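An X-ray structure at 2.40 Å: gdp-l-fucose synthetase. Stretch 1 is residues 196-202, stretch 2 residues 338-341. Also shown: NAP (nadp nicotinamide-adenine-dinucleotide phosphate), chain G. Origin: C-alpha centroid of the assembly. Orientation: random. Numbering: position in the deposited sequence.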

ATOM      1  N   PRO A 196     -30.713  -1.797  -8.388  1.00 51.11           N
ATOM      2  CA  PRO A 196     -31.471  -1.844  -7.137  1.00 54.30           C
ATOM      3  C   PRO A 196     -30.553  -2.027  -5.941  1.00 54.58           C
ATOM      4  O   PRO A 196     -29.444  -2.548  -6.050  1.00 61.77           O
ATOM      5  CB  PRO A 196     -32.420  -3.043  -7.327  1.00 54.35           C
ATOM      6  CG  PRO A 196     -31.943  -3.780  -8.481  1.00 56.27           C
ATOM      7  CD  PRO A 196     -31.152  -2.819  -9.348  1.00 54.91           C
ATOM      8  N   HIS A 197     -31.034  -1.558  -4.787  1.00 56.60           N
ATOM      9  CA  HIS A 197     -30.328  -1.606  -3.508  1.00 56.87           C
ATOM     10  C   HIS A 197     -29.074  -0.740  -3.483  1.00 42.69           C
ATOM     11  O   HIS A 197     -28.236  -0.904  -2.598  1.00 44.53           O
ATOM     12  CB  HIS A 197     -29.984  -3.043  -3.126  1.00 60.72           C
ATOM     13  CG  HIS A 197     -31.185  -3.916  -2.961  1.00 63.78           C
ATOM     14  ND1 HIS A 197     -31.952  -3.913  -1.817  1.00 65.39           N
ATOM     15  CD2 HIS A 197     -31.750  -4.822  -3.794  1.00 65.63           C
ATOM     16  CE1 HIS A 197     -32.937  -4.785  -1.951  1.00 68.21           C
ATOM     17  NE2 HIS A 197     -32.835  -5.352  -3.140  1.00 68.11           N
ATOM     18  N   ASP A 198     -28.977   0.215  -4.405  1.00 44.78           N
ATOM     19  CA  ASP A 198     -27.918   1.208  -4.451  1.00 52.31           C
ATOM     20  C   ASP A 198     -28.067   2.191  -3.297  1.00 52.96           C
ATOM     21  O   ASP A 198     -28.975   2.092  -2.471  1.00 54.46           O
ATOM     22  CB  ASP A 198     -27.961   1.941  -5.784  1.00 55.29           C
ATOM     23  CG  ASP A 198     -26.598   2.433  -6.233  1.00 50.87           C
ATOM     24  OD1 ASP A 198     -25.707   2.595  -5.372  1.00 42.88           O
ATOM     25  OD2 ASP A 198     -26.445   2.680  -7.450  1.00 48.82           O
ATOM     26  N   ASN A 199     -27.127   3.128  -3.210  1.00 55.18           N
ATOM     27  CA  ASN A 199     -27.200   4.237  -2.265  1.00 53.98           C
ATOM     28  C   ASN A 199     -27.700   5.460  -3.025  1.00 51.51           C
ATOM     29  O   ASN A 199     -26.969   6.031  -3.836  1.00 45.61           O
ATOM     30  CB  ASN A 199     -25.844   4.504  -1.614  1.00 58.08           C
ATOM     31  CG  ASN A 199     -25.910   5.623  -0.602  1.00 69.33           C
ATOM     32  OD1 ASN A 199     -26.972   6.218  -0.377  1.00 78.51           O
ATOM     33  ND2 ASN A 199     -24.795   5.899   0.041  1.00 63.51           N
ATOM     34  N   PHE A 200     -28.943   5.870  -2.757  1.00 51.89           N
ATOM     35  CA  PHE A 200     -29.572   6.926  -3.532  1.00 53.07           C
ATOM     36  C   PHE A 200     -29.512   8.295  -2.867  1.00 56.36           C
ATOM     37  O   PHE A 200     -30.241   9.200  -3.283  1.00 55.02           O
ATOM     38  CB  PHE A 200     -31.019   6.558  -3.820  1.00 54.13           C
ATOM     39  CG  PHE A 200     -31.161   5.341  -4.659  1.00 50.89           C
ATOM     40  CD1 PHE A 200     -31.189   5.437  -6.030  1.00 48.87           C
ATOM     41  CD2 PHE A 200     -31.269   4.094  -4.072  1.00 51.20           C
ATOM     42  CE1 PHE A 200     -31.336   4.301  -6.804  1.00 53.90           C
ATOM     43  CE2 PHE A 200     -31.414   2.958  -4.835  1.00 53.14           C
ATOM     44  CZ  PHE A 200     -31.458   3.062  -6.203  1.00 52.77           C
ATOM     45  N   ASN A 201     -28.673   8.467  -1.853  1.00 57.86           N
ATOM     46  CA  ASN A 201     -28.471   9.779  -1.257  1.00 62.00           C
ATOM     47  C   ASN A 201     -27.852  10.710  -2.290  1.00 61.01           C
ATOM     48  O   ASN A 201     -26.777  10.417  -2.821  1.00 70.87           O
ATOM     49  CB  ASN A 201     -27.551   9.641  -0.040  1.00 65.47           C
ATOM     50  CG  ASN A 201     -27.333  10.962   0.691  1.00 68.46           C
ATOM     51  OD1 ASN A 201     -26.424  11.723   0.353  1.00 67.81           O
ATOM     52  ND2 ASN A 201     -28.132  11.213   1.723  1.00 66.66           N
ATOM     53  N   VAL A 202     -28.499  11.846  -2.559  1.00 55.14           N
ATOM     54  CA  VAL A 202     -27.969  12.757  -3.569  1.00 59.82           C
ATOM     55  C   VAL A 202     -26.600  13.300  -3.156  1.00 66.62           C
ATOM     56  O   VAL A 202     -25.755  13.575  -4.014  1.00 69.28           O
ATOM     57  CB  VAL A 202     -28.948  13.907  -3.863  1.00 65.40           C
ATOM     58  CG1 VAL A 202     -30.327  13.371  -4.283  1.00 62.26           C
ATOM     59  CG2 VAL A 202     -29.049  14.812  -2.659  1.00 78.84           C
TER
HETATM   60  PA  NAP G 401     -22.190  -0.804  -1.138  1.00 43.59           P
HETATM   61  O1A NAP G 401     -21.828   0.459  -0.417  1.00 45.52           O
HETATM   62  O2A NAP G 401     -23.438  -0.902  -1.977  1.00 46.25           O
HETATM   63  O5B NAP G 401     -22.221  -2.091  -0.103  1.00 42.91           O
HETATM   64  C5B NAP G 401     -20.939  -2.244   0.396  1.00 44.44           C
HETATM   65  C4B NAP G 401     -20.970  -3.502   1.305  1.00 48.12           C
HETATM   66  O4B NAP G 401     -19.836  -3.523   2.209  1.00 47.41           O
HETATM   67  C3B NAP G 401     -22.303  -3.583   2.154  1.00 38.76           C
HETATM   68  O3B NAP G 401     -22.718  -4.918   2.262  1.00 38.01           O
HETATM   69  C2B NAP G 401     -21.802  -3.188   3.550  1.00 42.65           C
HETATM   70  O2B NAP G 401     -22.436  -3.801   4.552  1.00 43.89           O
HETATM   71  C1B NAP G 401     -20.376  -3.882   3.474  1.00 44.66           C
HETATM   72  N9A NAP G 401     -19.486  -3.410   4.529  1.00 38.77           N
HETATM   73  C8A NAP G 401     -18.912  -2.161   4.646  1.00 40.46           C
HETATM   74  N7A NAP G 401     -18.125  -2.037   5.739  1.00 42.81           N
HETATM   75  C5A NAP G 401     -18.213  -3.272   6.360  1.00 34.38           C
HETATM   76  C6A NAP G 401     -17.632  -3.756   7.528  1.00 40.82           C
HETATM   77  N6A NAP G 401     -16.785  -2.943   8.281  1.00 44.83           N
HETATM   78  N1A NAP G 401     -17.843  -5.030   7.941  1.00 43.61           N
HETATM   79  C2A NAP G 401     -18.671  -5.757   7.133  1.00 47.70           C
HETATM   80  N3A NAP G 401     -19.312  -5.425   5.991  1.00 41.53           N
HETATM   81  C4A NAP G 401     -19.051  -4.150   5.618  1.00 34.16           C
HETATM   82  O3  NAP G 401     -20.821  -0.975  -2.077  1.00 46.07           O
HETATM   83  PN  NAP G 401     -21.095  -1.654  -3.491  1.00 46.23           P
HETATM   84  O1N NAP G 401     -21.774  -2.967  -3.408  1.00 45.12           O
HETATM   85  O2N NAP G 401     -21.377  -0.654  -4.589  1.00 46.93           O
HETATM   86  O5D NAP G 401     -19.493  -2.143  -3.999  1.00 54.00           O
HETATM   87  C5D NAP G 401     -19.049  -3.273  -3.361  1.00 44.12           C
HETATM   88  C4D NAP G 401     -17.715  -3.557  -4.015  1.00 52.03           C
HETATM   89  O4D NAP G 401     -17.805  -3.141  -5.389  1.00 45.40           O
HETATM   90  C3D NAP G 401     -16.618  -2.610  -3.329  1.00 58.51           C
HETATM   91  O3D NAP G 401     -15.445  -3.324  -3.144  1.00 51.91           O
HETATM   92  C2D NAP G 401     -16.450  -1.471  -4.359  1.00 57.91           C
HETATM   93  O2D NAP G 401     -15.171  -0.976  -4.449  1.00 58.93           O
HETATM   94  C1D NAP G 401     -16.746  -2.238  -5.681  1.00 49.92           C
HETATM   95  N1N NAP G 401     -17.103  -1.278  -6.766  1.00 55.58           N
HETATM   96  C2N NAP G 401     -18.334  -0.619  -6.805  1.00 48.01           C
HETATM   97  C3N NAP G 401     -18.609   0.288  -7.807  1.00 51.45           C
HETATM   98  C7N NAP G 401     -19.930   0.995  -7.825  1.00 47.96           C
HETATM   99  O7N NAP G 401     -20.203   1.888  -8.646  1.00 42.82           O
HETATM  100  N7N NAP G 401     -20.901   0.650  -6.878  1.00 40.82           N
HETATM  101  C4N NAP G 401     -17.634   0.614  -8.873  1.00 56.85           C
HETATM  102  C5N NAP G 401     -16.342  -0.125  -8.741  1.00 58.35           C
HETATM  103  C6N NAP G 401     -16.127  -1.001  -7.757  1.00 59.32           C
HETATM  104  P2B NAP G 401     -23.936  -2.949   5.234  1.00 50.14           P
HETATM  105  O1X NAP G 401     -24.851  -3.087   4.056  1.00 51.94           O
HETATM  106  O2X NAP G 401     -24.216  -3.852   6.437  1.00 55.56           O
HETATM  107  O3X NAP G 401     -23.361  -1.591   5.507  1.00 51.97           O
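Stretch 2, residues 338-341: TARK

Neither stretch forms regular helix or strand, yet each contains extended residues. Stretch 2, the C-terminal end of the chain, has phi/psi of -78/146 at Ala339 and -65/113 at Arg340. In stretch 1, Asp198 (-70/178), Asn199 (-100/109) and Asn201 (-64/124) are extended as well, but His197 at 66/19 has a positive phi and Phe200 at -99/15 breaks the run. The two segments run in the same direction, because the nearest CA partners advance together: His197 CA lies 6.4 Å from Ala339 CA, Asn199 CA 4.9 Å from Arg340 CA, and Asn201 CA 4.2 Å from Lys341 CA. The falling distances show that the backbones converge toward the C-terminus, and the pairing advances two residues in stretch 1 for each one in stretch 2.

The direct backbone link is a hydrogen bond from Phe200 N to Arg340 O, 2.7 Å long with an N-H...O angle of 159°. One step earlier, a water takes the place of a direct hydrogen bond: it accepts from Arg340 N at 2.8 Å and donates to Asp198 O, also at 2.8 Å from the water oxygen. Both polar backbone atoms of Arg340 are thereby tied to stretch 1, one directly and one through solvent.

Arg340 makes the largest single contribution, 101 Å² of the 327 Å² buried on both sides together. Its CA-to-CB bond points toward stretch 1, and CB comes to 3.3 Å from Asp198 O. With chi1 to chi3 in m, t and p, the side chain brings NH1 to 3.1 Å from His197 O in a hydrogen bond bent to 140°. His197 O lies near the guanidinium plane, as expected for an acceptor of its N-H groups, whereas Asn199 CB packs over one face, 3.8 Å from Arg340 NH2. The same group reaches the NADP: Arg340 NH1 donates to NAP O2A at 3.0 Å and Arg340 NH2 to NAP O1A at 3.1 Å, with angles of 162° and 150°. These two oxygens share the phosphorus PA, so the guanidinium spans one phosphate while NH1 also holds the loop carbonyl.

On stretch 1, two side chains brace their own backbone. Asp198 OD1 accepts from Asn199 N at 2.6 Å, and Asn199 OD1 accepts from Asn201 N at 3.2 Å with a nearly straight 169° angle. Asn201 then meets the chain end, its ND2 donating to the terminal carboxylate oxygen Lys341 OXT at 2.8 Å and 164°.

The apolar part is small: Phe200 CD2 lies 4.4 Å from Ala339 CB, whose CA-to-CB bond points toward stretch 1. The Lys341 side chain starts sideways and its end leads away, folding back so that NZ donates to Ala339 O at 2.7 Å. Three hydrogen bonds cross the contact, two of them to Arg340 and one to the terminal carboxylate, against a single apolar side-chain pair.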

ATOM      1  N   THR A 338     -37.767   1.639   1.898  1.00 63.28           N
ATOM      2  CA  THR A 338     -36.648   0.880   2.437  1.00 68.43           C
ATOM      3  C   THR A 338     -35.362   1.136   1.683  1.00 66.63           C
ATOM      4  O   THR A 338     -34.357   0.482   1.975  1.00 67.37           O
ATOM      5  CB  THR A 338     -36.923  -0.631   2.429  1.00 67.62           C
ATOM      6  OG1 THR A 338     -37.188  -1.066   1.093  1.00 67.64           O
ATOM      7  CG2 THR A 338     -38.077  -0.987   3.347  1.00 67.48           C
ATOM      8  N   ALA A 339     -35.378   2.025   0.696  1.00 59.16           N
ATOM      9  CA  ALA A 339     -34.188   2.251  -0.099  1.00 60.50           C
ATOM     10  C   ALA A 339     -33.200   3.123   0.670  1.00 64.46           C
ATOM     11  O   ALA A 339     -33.587   4.023   1.428  1.00 65.10           O
ATOM     12  CB  ALA A 339     -34.545   2.880  -1.444  1.00 50.15           C
ATOM     13  N   ARG A 340     -31.912   2.847   0.446  1.00 55.45           N
ATOM     14  CA  ARG A 340     -30.799   3.595   1.032  1.00 53.06           C
ATOM     15  C   ARG A 340     -30.800   5.020   0.499  1.00 50.77           C
ATOM     16  O   ARG A 340     -30.621   5.247  -0.703  1.00 47.88           O
ATOM     17  CB  ARG A 340     -29.484   2.888   0.688  1.00 47.38           C
ATOM     18  CG  ARG A 340     -29.300   1.570   1.422  1.00 49.09           C
ATOM     19  CD  ARG A 340     -28.189   0.728   0.850  1.00 51.36           C
ATOM     20  NE  ARG A 340     -26.847   1.303   0.998  1.00 58.08           N
ATOM     21  CZ  ARG A 340     -25.809   0.969   0.220  1.00 56.02           C
ATOM     22  NH1 ARG A 340     -25.977   0.083  -0.760  1.00 42.93           N
ATOM     23  NH2 ARG A 340     -24.613   1.522   0.409  1.00 50.18           N
ATOM     24  N   LYS A 341     -31.059   5.977   1.372  1.00 56.47           N
ATOM     25  CA  LYS A 341     -31.056   7.376   0.957  1.00 64.13           C
ATOM     26  C   LYS A 341     -30.406   8.249   2.024  1.00 74.05           C
ATOM     27  O   LYS A 341     -29.963   7.720   3.040  1.00 77.36           O
ATOM     28  CB  LYS A 341     -32.473   7.857   0.636  1.00 61.89           C
ATOM     29  CG  LYS A 341     -33.575   7.292   1.521  1.00 64.21           C
ATOM     30  CD  LYS A 341     -34.954   7.727   0.986  1.00 58.32           C
ATOM     31  CE  LYS A 341     -36.065   6.931   1.617  1.00 62.32           C
ATOM     32  NZ  LYS A 341     -35.857   5.470   1.608  1.00 63.81           N
ATOM     33  OXT LYS A 341     -30.323   9.476   1.909  1.00 77.18           O
TER
HETATM   34  O   HOH W   1     -31.139   0.771  -1.319  1.00 52.71           O